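PDB 3NRV: putative transcriptional regulator (MarR/EmrR family) from Acinetobacter sp. ADP1, which probably binds DNA as a dimeric transcription factor, using a winged helix-turn-helix domain in each subunit. Local coordinates for residues 28-31 with 32-36; 41-44 with 45-48; 77-81 with 82-86; 98-102 with 103-107. All blocks are in the same frame, centred on the assembly; numbering follows the deposited sequence. Where two conformers were deposited one is given.

Contact 1: residues 28-31 with 32-36; sequences SSTA and YTQKF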
loop_
_atom_site.group_PDB
_atom_site.type_symbol
_atom_site.label_atom_id
_atom_site.label_comp_id
_atom_site.label_asym_id
_atom_site.label_seq_id
_atom_site.Cartn_x
_atom_site.Cartn_y
_atom_site.Cartn_z
ATOM N N SER C 28 -2.101 9.931 -2.158
ATOM C CA SER C 28 -1.473 10.292 -0.896
ATOM C C SER C 28 -0.001 10.662 -1.095
ATOM O O SER C 28 0.522 11.540 -0.419
ATOM C CB SER C 28 -1.630 9.174 0.136
ATOM O OG SER C 28 -3.000 8.974 0.455
ATOM N N SER C 29 0.658 10.004 -2.034
ATOM C CA SER C 29 2.027 10.346 -2.357
ATOM C C SER C 29 2.079 11.838 -2.718
ATOM O O SER C 29 2.880 12.597 -2.169
ATOM C CB SER C 29 2.534 9.486 -3.510
ATOM O OG SER C 29 3.876 9.816 -3.854
ATOM N N THR C 30 1.186 12.266 -3.604
ATOM C CA THR C 30 1.139 13.668 -4.002
ATOM C C THR C 30 0.821 14.548 -2.806
ATOM O O THR C 30 1.479 15.558 -2.587
ATOM C CB THR C 30 0.063 13.921 -5.071
ATOM O OG1 THR C 30 0.401 13.207 -6.256
ATOM C CG2 THR C 30 -0.016 15.413 -5.413
ATOM N N ALA C 31 -0.196 14.166 -2.039
ATOM C CA ALA C 31 -0.673 15.009 -0.945
ATOM C C ALA C 31 0.411 15.256 0.097
ATOM O O ALA C 31 0.697 16.408 0.440
ATOM C CB ALA C 31 -1.920 14.410 -0.301
ATOM N N TYR C 32 1.016 14.178 0.596
ATOM C CA TYR C 32 2.063 14.307 1.609
ATOM C C TYR C 32 3.283 15.011 1.073
ATOM O O TYR C 32 3.927 15.780 1.790
ATOM C CB TYR C 32 2.451 12.939 2.205
ATOM C CG TYR C 32 1.400 12.466 3.183
ATOM C CD1 TYR C 32 0.410 11.578 2.796
ATOM C CD2 TYR C 32 1.375 12.950 4.486
ATOM C CE1 TYR C 32 -0.574 11.162 3.699
ATOM C CE2 TYR C 32 0.396 12.548 5.390
ATOM C CZ TYR C 32 -0.572 11.667 4.991
ATOM O OH TYR C 32 -1.548 11.285 5.880
ATOM N N THR C 33 3.615 14.747 -0.181
ATOM C CA THR C 33 4.791 15.392 -0.755
ATOM C C THR C 33 4.591 16.900 -0.852
ATOM O O THR C 33 5.477 17.672 -0.499
ATOM C CB THR C 33 5.167 14.819 -2.128
ATOM O OG1 THR C 33 5.686 13.494 -1.958
ATOM C CG2 THR C 33 6.256 15.682 -2.775
ATOM N N GLN C 34 3.412 17.313 -1.301
ATOM C CA GLN C 34 3.135 18.738 -1.486
ATOM C C GLN C 34 2.933 19.468 -0.169
ATOM O O GLN C 34 3.258 20.650 -0.049
ATOM C CB GLN C 34 1.910 18.931 -2.388
ATOM C CG GLN C 34 2.203 18.568 -3.842
ATOM C CD GLN C 34 1.060 18.902 -4.781
ATOM O OE1 GLN C 34 -0.078 19.101 -4.349
ATOM N NE2 GLN C 34 1.357 18.955 -6.080
ATOM N N LYS C 35 2.390 18.770 0.822
ATOM C CA LYS C 35 2.059 19.411 2.073
ATOM C C LYS C 35 3.193 19.352 3.093
ATOM O O LYS C 35 3.370 20.286 3.876
ATOM C CB LYS C 35 0.790 18.800 2.652
ATOM C CG LYS C 35 0.170 19.602 3.754
ATOM C CD LYS C 35 -1.318 19.327 3.826
ATOM C CE LYS C 35 -2.076 20.489 4.457
ATOM N NZ LYS C 35 -2.045 21.719 3.604
ATOM N N PHE C 36 3.972 18.273 3.080
ATOM C CA PHE C 36 4.915 18.016 4.172
ATOM C C PHE C 36 6.287 17.683 3.682
ATOM O O PHE C 36 7.194 17.478 4.478
ATOM C CB PHE C 36 4.409 16.886 5.108
ATOM C CG PHE C 36 3.202 17.279 5.881
ATOM C CD1 PHE C 36 3.312 18.179 6.929
ATOM C CD2 PHE C 36 1.951 16.817 5.526
ATOM C CE1 PHE C 36 2.205 18.588 7.620
ATOM C CE2 PHE C 36 0.835 17.232 6.205
ATOM C CZ PHE C 36 0.961 18.120 7.263
#

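Contact 2: residues 41-44 with 45-48; sequences TEWR and IISV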
loop_
_atom_site.group_PDB
_atom_site.type_symbol
_atom_site.label_atom_id
_atom_site.label_comp_id
_atom_site.label_asym_id
_atom_site.label_seq_id
_atom_site.Cartn_x
_atom_site.Cartn_y
_atom_site.Cartn_z
ATOM N N THR C 41 5.170 6.565 1.703
ATOM C CA THR C 41 5.831 5.481 2.423
ATOM C C THR C 41 6.622 5.995 3.627
ATOM O O THR C 41 6.619 5.383 4.699
ATOM C CB THR C 41 6.692 4.622 1.487
ATOM O OG1 THR C 41 5.827 3.991 0.530
ATOM C CG2 THR C 41 7.445 3.554 2.284
ATOM N N GLU C 42 7.281 7.135 3.465
ATOM C CA GLU C 42 7.882 7.810 4.620
ATOM C C GLU C 42 6.850 8.060 5.722
ATOM O O GLU C 42 7.106 7.769 6.902
ATOM C CB GLU C 42 8.553 9.120 4.177
ATOM C CG GLU C 42 9.827 8.817 3.384
ATOM C CD GLU C 42 10.479 10.041 2.770
ATOM O OE1 GLU C 42 9.771 10.927 2.270
ATOM O OE2 GLU C 42 11.717 10.105 2.782
ATOM N N TRP C 43 5.702 8.614 5.340
ATOM C CA TRP C 43 4.611 8.866 6.296
ATOM C C TRP C 43 4.139 7.573 6.993
ATOM O O TRP C 43 3.954 7.547 8.202
ATOM C CB TRP C 43 3.408 9.585 5.631
ATOM C CG TRP C 43 2.226 9.518 6.524
ATOM C CD1 TRP C 43 1.086 8.784 6.348
ATOM C CD2 TRP C 43 2.120 10.124 7.819
ATOM N NE1 TRP C 43 0.260 8.930 7.448
ATOM C CE2 TRP C 43 0.872 9.739 8.358
ATOM C CE3 TRP C 43 2.952 10.965 8.558
ATOM C CZ2 TRP C 43 0.439 10.181 9.605
ATOM C CZ3 TRP C 43 2.515 11.399 9.798
ATOM C CH2 TRP C 43 1.273 11.004 10.306
ATOM N N ARG C 44 3.939 6.499 6.232
ATOM C CA ARG C 44 3.490 5.242 6.832
ATOM C C ARG C 44 4.455 4.779 7.927
ATOM O O ARG C 44 4.052 4.318 8.996
ATOM C CB ARG C 44 3.318 4.145 5.756
ATOM C CG ARG C 44 2.227 4.473 4.698
ATOM C CD ARG C 44 2.104 3.355 3.643
ATOM N NE ARG C 44 1.590 2.123 4.259
ATOM C CZ ARG C 44 1.735 0.894 3.756
ATOM N NH1 ARG C 44 2.401 0.711 2.628
ATOM N NH2 ARG C 44 1.214 -0.157 4.395
ATOM N N ILE C 45 5.743 4.915 7.665
ATOM C CA ILE C 45 6.728 4.482 8.639
ATOM C C ILE C 45 6.781 5.398 9.870
ATOM O O ILE C 45 6.825 4.926 10.999
ATOM C CB ILE C 45 8.109 4.356 7.991
ATOM C CG1 ILE C 45 8.096 3.120 7.085
ATOM C CG2 ILE C 45 9.172 4.220 9.058
ATOM C CD1 ILE C 45 9.310 2.995 6.178
ATOM N N ILE C 46 6.780 6.706 9.636
ATOM C CA ILE C 46 6.743 7.674 10.731
ATOM C C ILE C 46 5.556 7.383 11.646
ATOM O O ILE C 46 5.673 7.390 12.881
ATOM C CB ILE C 46 6.702 9.123 10.162
ATOM C CG1 ILE C 46 8.110 9.515 9.705
ATOM C CG2 ILE C 46 6.195 10.121 11.194
ATOM C CD1 ILE C 46 8.103 10.598 8.704
ATOM N N SER C 47 4.410 7.100 11.041
ATOM C CA SER C 47 3.209 6.842 11.824
ATOM C C SER C 47 3.348 5.550 12.648
ATOM O O SER C 47 2.867 5.461 13.784
ATOM C CB SER C 47 1.970 6.816 10.924
ATOM O OG SER C 47 0.847 6.346 11.645
ATOM N N VAL C 48 4.031 4.555 12.092
ATOM C CA VAL C 48 4.308 3.328 12.859
ATOM C C VAL C 48 5.251 3.622 14.026
ATOM O O VAL C 48 5.010 3.193 15.143
ATOM C CB VAL C 48 4.887 2.182 12.002
ATOM C CG1 VAL C 48 5.383 1.025 12.895
ATOM C CG2 VAL C 48 3.838 1.681 11.030
#

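Contact 3: residues 77-81 with 82-86; sequences KLEEK and KYIEV. With SO4 (sulfate ion), chain L.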
loop_
_atom_site.group_PDB
_atom_site.type_symbol
_atom_site.label_atom_id
_atom_site.label_comp_id
_atom_site.label_asym_id
_atom_site.label_seq_id
_atom_site.Cartn_x
_atom_site.Cartn_y
_atom_site.Cartn_z
ATOM N N LYS C 77 16.555 6.751 4.222
ATOM C CA LYS C 77 16.210 8.089 3.733
ATOM C C LYS C 77 15.780 8.986 4.905
ATOM O O LYS C 77 16.164 10.155 4.983
ATOM C CB LYS C 77 15.092 8.026 2.699
ATOM C CG LYS C 77 15.497 7.435 1.363
ATOM C CD LYS C 77 16.546 8.295 0.665
ATOM C CE LYS C 77 16.942 7.693 -0.685
ATOM N NZ LYS C 77 18.018 8.479 -1.357
ATOM N N LEU C 78 14.969 8.433 5.802
ATOM C CA LEU C 78 14.467 9.202 6.947
ATOM C C LEU C 78 15.598 9.542 7.910
ATOM O O LEU C 78 15.570 10.573 8.582
ATOM C CB LEU C 78 13.362 8.441 7.676
ATOM C CG LEU C 78 12.023 8.312 6.933
ATOM C CD1 LEU C 78 11.127 7.334 7.667
ATOM C CD2 LEU C 78 11.319 9.675 6.754
ATOM N N GLU C 79 16.602 8.669 7.985
ATOM C CA GLU C 79 17.796 8.996 8.759
ATOM C C GLU C 79 18.548 10.180 8.143
ATOM O O GLU C 79 18.987 11.074 8.859
ATOM C CB GLU C 79 18.739 7.791 8.859
ATOM C CG GLU C 79 19.850 7.990 9.888
ATOM C CD GLU C 79 20.978 6.959 9.742
ATOM O OE1 GLU C 79 21.457 6.735 8.611
ATOM O OE2 GLU C 79 21.391 6.393 10.770
ATOM N N GLU C 80 18.707 10.173 6.826
ATOM C CA GLU C 80 19.375 11.268 6.106
ATOM C C GLU C 80 18.620 12.586 6.282
ATOM O O GLU C 80 19.235 13.644 6.347
ATOM C CB GLU C 80 19.483 10.959 4.608
ATOM C CG GLU C 80 20.460 9.840 4.263
ATOM C CD GLU C 80 20.215 9.225 2.880
ATOM O OE1 GLU C 80 19.514 9.846 2.045
ATOM O OE2 GLU C 80 20.732 8.113 2.635
ATOM N N LYS C 81 17.291 12.515 6.326
ATOM C CA LYS C 81 16.459 13.715 6.494
ATOM C C LYS C 81 16.328 14.125 7.954
ATOM O O LYS C 81 15.677 15.128 8.275
ATOM C CB LYS C 81 15.074 13.498 5.894
ATOM C CG LYS C 81 15.067 13.383 4.375
ATOM C CD LYS C 81 13.671 13.037 3.872
ATOM C CE LYS C 81 13.687 12.682 2.390
ATOM N NZ LYS C 81 12.324 12.838 1.808
ATOM N N LYS C 82 16.934 13.324 8.830
ATOM C CA LYS C 82 17.009 13.596 10.264
ATOM C C LYS C 82 15.665 13.477 10.967
ATOM O O LYS C 82 15.449 14.096 12.025
ATOM C CB LYS C 82 17.660 14.959 10.543
ATOM C CG LYS C 82 19.022 15.130 9.881
ATOM C CD LYS C 82 19.759 16.330 10.434
ATOM C CE LYS C 82 21.046 16.588 9.663
ATOM N NZ LYS C 82 21.859 15.344 9.544
ATOM N N TYR C 83 14.769 12.677 10.386
ATOM C CA TYR C 83 13.490 12.348 11.028
ATOM C C TYR C 83 13.541 11.156 11.978
ATOM O O TYR C 83 12.688 11.014 12.872
ATOM C CB TYR C 83 12.426 12.063 9.969
ATOM C CG TYR C 83 12.000 13.300 9.208
ATOM C CD1 TYR C 83 11.527 14.414 9.883
ATOM C CD2 TYR C 83 12.063 13.349 7.829
ATOM C CE1 TYR C 83 11.129 15.554 9.201
ATOM C CE2 TYR C 83 11.656 14.498 7.128
ATOM C CZ TYR C 83 11.190 15.588 7.830
ATOM O OH TYR C 83 10.790 16.728 7.178
ATOM N N ILE C 84 14.491 10.259 11.741
ATOM C CA ILE C 84 14.643 9.081 12.588
ATOM C C ILE C 84 16.097 8.916 12.970
ATOM O O ILE C 84 16.985 9.509 12.362
ATOM C CB ILE C 84 14.112 7.760 11.919
ATOM C CG1 ILE C 84 15.002 7.318 10.743
ATOM C CG2 ILE C 84 12.674 7.921 11.469
ATOM C CD1 ILE C 84 16.209 6.407 11.164
ATOM N N GLU C 85 16.335 8.111 13.995
ATOM C CA GLU C 85 17.702 7.752 14.340
ATOM C C GLU C 85 17.693 6.298 14.792
ATOM O O GLU C 85 16.680 5.799 15.300
ATOM C CB GLU C 85 18.218 8.655 15.471
ATOM C CG GLU C 85 17.385 8.503 16.727
ATOM C CD GLU C 85 17.707 9.543 17.809
ATOM O OE1 GLU C 85 18.479 10.495 17.544
ATOM O OE2 GLU C 85 17.174 9.395 18.930
ATOM N N VAL C 86 18.813 5.614 14.586
ATOM C CA VAL C 86 18.938 4.230 15.009
ATOM C C VAL C 86 19.306 4.233 16.478
ATOM O O VAL C 86 20.248 4.893 16.878
ATOM C CB VAL C 86 20.018 3.478 14.220
ATOM C CG1 VAL C 86 20.216 2.070 14.807
ATOM C CG2 VAL C 86 19.631 3.401 12.751
HETATM S S SO4 L . 16.779 7.066 -4.805
HETATM O O1 SO4 L . 17.561 7.103 -6.039
HETATM O O2 SO4 L . 15.516 6.377 -5.067
HETATM O O3 SO4 L . 17.553 6.354 -3.789
HETATM O O4 SO4 L . 16.480 8.426 -4.365
HETATM O O HOH W 1 20.920 6.959 13.313
HETATM O O HOH W 2 19.099 11.168 11.742
#

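Contact 4: residues 98-102 with 103-107; sequences INLTE and MGQEL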
loop_
_atom_site.group_PDB
_atom_site.type_symbol
_atom_site.label_atom_id
_atom_site.label_comp_id
_atom_site.label_asym_id
_atom_site.label_seq_id
_atom_site.Cartn_x
_atom_site.Cartn_y
_atom_site.Cartn_z
ATOM N N ILE C 98 14.496 1.520 15.823
ATOM C CA ILE C 98 14.429 2.777 15.076
ATOM C C ILE C 98 13.522 3.728 15.869
ATOM O O ILE C 98 12.425 3.333 16.283
ATOM C CB ILE C 98 13.836 2.557 13.676
ATOM C CG1 ILE C 98 14.603 1.455 12.910
ATOM C CG2 ILE C 98 13.773 3.892 12.878
ATOM C CD1 ILE C 98 16.068 1.820 12.636
ATOM N N ASN C 99 13.972 4.959 16.095
ATOM C CA ASN C 99 13.159 5.955 16.804
ATOM C C ASN C 99 13.025 7.260 16.022
ATOM O O ASN C 99 13.949 7.672 15.326
ATOM C CB ASN C 99 13.779 6.327 18.156
ATOM C CG ASN C 99 13.935 5.150 19.096
ATOM O OD1 ASN C 99 13.132 4.221 19.113
ATOM N ND2 ASN C 99 14.971 5.207 19.910
ATOM N N LEU C 100 11.893 7.937 16.190
ATOM C CA LEU C 100 11.748 9.299 15.669
ATOM C C LEU C 100 12.725 10.227 16.390
ATOM O O LEU C 100 12.949 10.081 17.584
ATOM C CB LEU C 100 10.321 9.807 15.903
ATOM C CG LEU C 100 9.212 9.069 15.152
ATOM C CD1 LEU C 100 7.839 9.508 15.635
ATOM C CD2 LEU C 100 9.374 9.319 13.660
ATOM N N THR C 101 13.325 11.163 15.677
ATOM C CA THR C 101 14.062 12.225 16.357
ATOM C C THR C 101 13.021 13.217 16.896
ATOM O O THR C 101 11.812 13.028 16.697
ATOM C CB THR C 101 14.952 12.965 15.392
ATOM O OG1 THR C 101 14.140 13.458 14.317
ATOM C CG2 THR C 101 16.060 12.032 14.831
ATOM N N GLU C 102 13.470 14.271 17.570
ATOM C CA GLU C 102 12.537 15.319 17.985
ATOM C C GLU C 102 11.830 15.929 16.765
ATOM O O GLU C 102 10.634 16.198 16.808
ATOM C CB GLU C 102 13.236 16.415 18.803
ATOM C CG GLU C 102 12.257 17.324 19.557
ATOM C CD GLU C 102 12.947 18.461 20.318
ATOM O OE1 GLU C 102 12.403 18.903 21.358
ATOM O OE2 GLU C 102 14.031 18.911 19.876
HETATM N N MSE C 103 12.562 16.130 15.674
HETATM C CA MSE C 103 11.932 16.637 14.452
HETATM C C MSE C 103 10.931 15.651 13.843
HETATM O O MSE C 103 9.896 16.057 13.322
HETATM C CB MSE C 103 12.964 17.059 13.402
HETATM C CG MSE C 103 12.319 17.687 12.168
HETATM SE SE MSE C 103 13.558 18.640 10.968
HETATM C CE MSE C 103 15.204 18.334 11.939
ATOM N N GLY C 104 11.227 14.354 13.902
ATOM C CA GLY C 104 10.276 13.376 13.410
ATOM C C GLY C 104 9.014 13.351 14.262
ATOM O O GLY C 104 7.912 13.172 13.751
ATOM N N GLN C 105 9.162 13.536 15.571
ATOM C CA GLN C 105 7.991 13.625 16.443
ATOM C C GLN C 105 7.149 14.871 16.110
ATOM O O GLN C 105 5.927 14.829 16.148
ATOM C CB GLN C 105 8.414 13.634 17.923
ATOM C CG GLN C 105 9.026 12.311 18.389
ATOM C CD GLN C 105 9.558 12.349 19.818
ATOM O OE1 GLN C 105 9.784 13.412 20.381
ATOM N NE2 GLN C 105 9.780 11.174 20.397
ATOM N N GLU C 106 7.813 15.982 15.812
ATOM C CA GLU C 106 7.104 17.231 15.449
ATOM C C GLU C 106 6.370 17.021 14.127
ATOM O O GLU C 106 5.214 17.407 13.974
ATOM C CB GLU C 106 8.089 18.380 15.283
ATOM C CG GLU C 106 8.758 18.848 16.567
ATOM C CD GLU C 106 9.957 19.734 16.269
ATOM O OE1 GLU C 106 10.394 19.759 15.110
ATOM O OE2 GLU C 106 10.484 20.391 17.184
ATOM N N LEU C 107 7.049 16.385 13.176
ATOM C CA LEU C 107 6.418 16.068 11.894
ATOM C C LEU C 107 5.153 15.240 12.133
ATOM O O LEU C 107 4.067 15.549 11.608
ATOM C CB LEU C 107 7.399 15.327 10.982
ATOM C CG LEU C 107 6.834 14.844 9.639
ATOM C CD1 LEU C 107 6.193 16.011 8.872
ATOM C CD2 LEU C 107 7.920 14.184 8.812
#

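Contact 1: residues 28-31 with 32-36
With Q34 CG anti to its carbonyl carbon (chi1 -71°) and T30 CG2 anti to the backbone N, the two side chains lie side by side and point the same way, one turn apart near the C-terminal end of helix 13-36 in this MarR-type fold. The methyl carbon T30 CG2 sits beside the amide group, 3.7 Å from Q34 CD, and the pair rests on the helical bond from Q34 N to T30 O of 2.9 Å. The neighbouring i to i+4 bonds repeat the pattern; the straightest of them joins Y32 N to S28 O, with an N-H...O angle of 171°. That same carbonyl also meets the tyrosine ring at its edge, Y32 CD1 lying 3.2 Å from S28 O. The ring is held beyond the helix as well, stacked with W43 and edge-to-face with F114. Of the serines, S28 OG bonds to L24 O and to R118, whereas S29 OG reaches D62 of the second subunit, so this stretch takes part in the dimer contact. S29 O is approached twice: T33 N donates to it, and T33 OG1, which also bonds to I38 O, lies 3.0 Å from S29 O.

Contact 2: residues 41-44 with 45-48
This is an aromatic and aliphatic contact along one turn of a buried helix, 40-51, close to the centre of the chain. It centres on W43 and S47. The indole swings alongside the following turn because W43 CG is anti to the backbone N (chi1 166°), and one face of its six-membered ring then receives S47 CB in a CH-pi contact. That carbon stands 4.2 Å from the ring centroid of W43, 22° off the normal and displaced toward the rim. At the far corner of the indole, the methyl carbon I46 CG2 lies 4.1 Å from W43 CZ3, the two side chains crossing at about a right angle. In the backbone, S47 N donates to W43 O at 2.9 Å and I46 N to E42 O at 3.0 Å, regular helical bonds that fix the spacing of the side chains. I46 sends CD1 back over the helix to within 3.5 Å of E42 O. Outside this turn, W43 packs on A111 and A115 of helix 102-122, while R44 is bonded to L64 O and to N22 of the second subunit. With I45 and V48 packed on helix 57-64, and I45 also on T74 of helix 68-80, the turn belongs to the hydrophobic core of a winged helix-turn-helix domain.

Contact 3: residues 77-81 with 82-86
L78 and I84 cross at about a right angle where helix 68-80 ends in a Schellman motif and the chain turns into strand 84-87 of the winged helix domain. Having CG1 between the backbone N and the carbonyl carbon (chi1 70°), I84 sends that branch back to the helix, where I84 CG1 packs 3.7 Å from L78 CB. From there its terminal methyl carries on to E79, I84 CD1 coming 3.7 Å from E79 CB, again roughly perpendicular to the glutamate chain. Y83 also crosses the leucine at about a right angle, but meets the end of a branch, Y83 CD2 lying 3.9 Å from L78 CD2. The K81 side chain passes the same ring at a slant, K81 CB standing 3.6 Å from Y83 CD2, while K81 O lies over one face of the ring, toward its rim.

The turn is closed by Y83 N, which donates to L78 O at 2.9 Å, and by K82 N, which reaches E79 O from above the carbonyl plane; K82 has the positive phi of the motif. L78 O also takes a weak bond from I84 N. K81 extends to a salt bridge with E42, and K77 makes weak bonds to a sulfate, probably from the crystallisation liquor, that K68 of the second subunit also holds. E79 OE1 is paired with K76 in a salt bridge. Two waters join helix and strand: one donates to both E79 O and I84 O, and the other donates to E79 OE2 at 2.6 Å and accepts from V86 N at 2.8 Å.

Contact 4: residues 98-102 with 103-107
T101 OG1 accepts a hydrogen bond from G104 N at 3.1 Å, making T101 the N-cap of helix 102-122. The hydroxyl can reach that N-H because it sits between the backbone N and the carbonyl carbon (chi1 56°). It is engaged in the other direction too, bonded to K82 O and, weakly, to Y83 O, so the cap ties the new helix to the turn that precedes strand 84-87. The first helical bonds follow at once: Q105 N donates to T101 O at 2.9 Å, and E106 N to E102 O at 3.0 Å. E102 and E106 stand one turn apart with like charges, their OE2 atoms 4.7 Å from each other. Apolar contact comes from L100, the last residue of the strand, whose bond to CB points toward the helix. Its side chain crosses that of Q105 at a slant, L100 CB lying 3.8 Å from Q105 CG, and its methyl carbon CD2 rests 4.1 Å from the backbone carbon G104 C, with no side chain on the glycine to intervene. L100 also packs on L49 and S50 of helix 40-51, placing the junction between that helix, strand 97-100, which pairs antiparallel with 84-87, and the start of helix 102-122.

Contacts 1 to 4 follow one another along the chain, all within the marR-type HTH range. Contact 2, on helix 40-51, touches the other three: its centre is about 13 Å from that of contact 1, 12 Å from contact 3 and 11 Å from contact 4. Contacts 3 and 4 have centres about 8 Å apart and share the antiparallel pair 84-87 and 97-100, the wing. Contact 1, on helix 13-36, meets contact 4 where F36 packs on L107, but does not touch contact 3. Contacts 1 and 2 also reach the second subunit. The series thus connects the dimer contact, through the core helix 40-51, to the probable DNA-binding helix 68-80 and its wing.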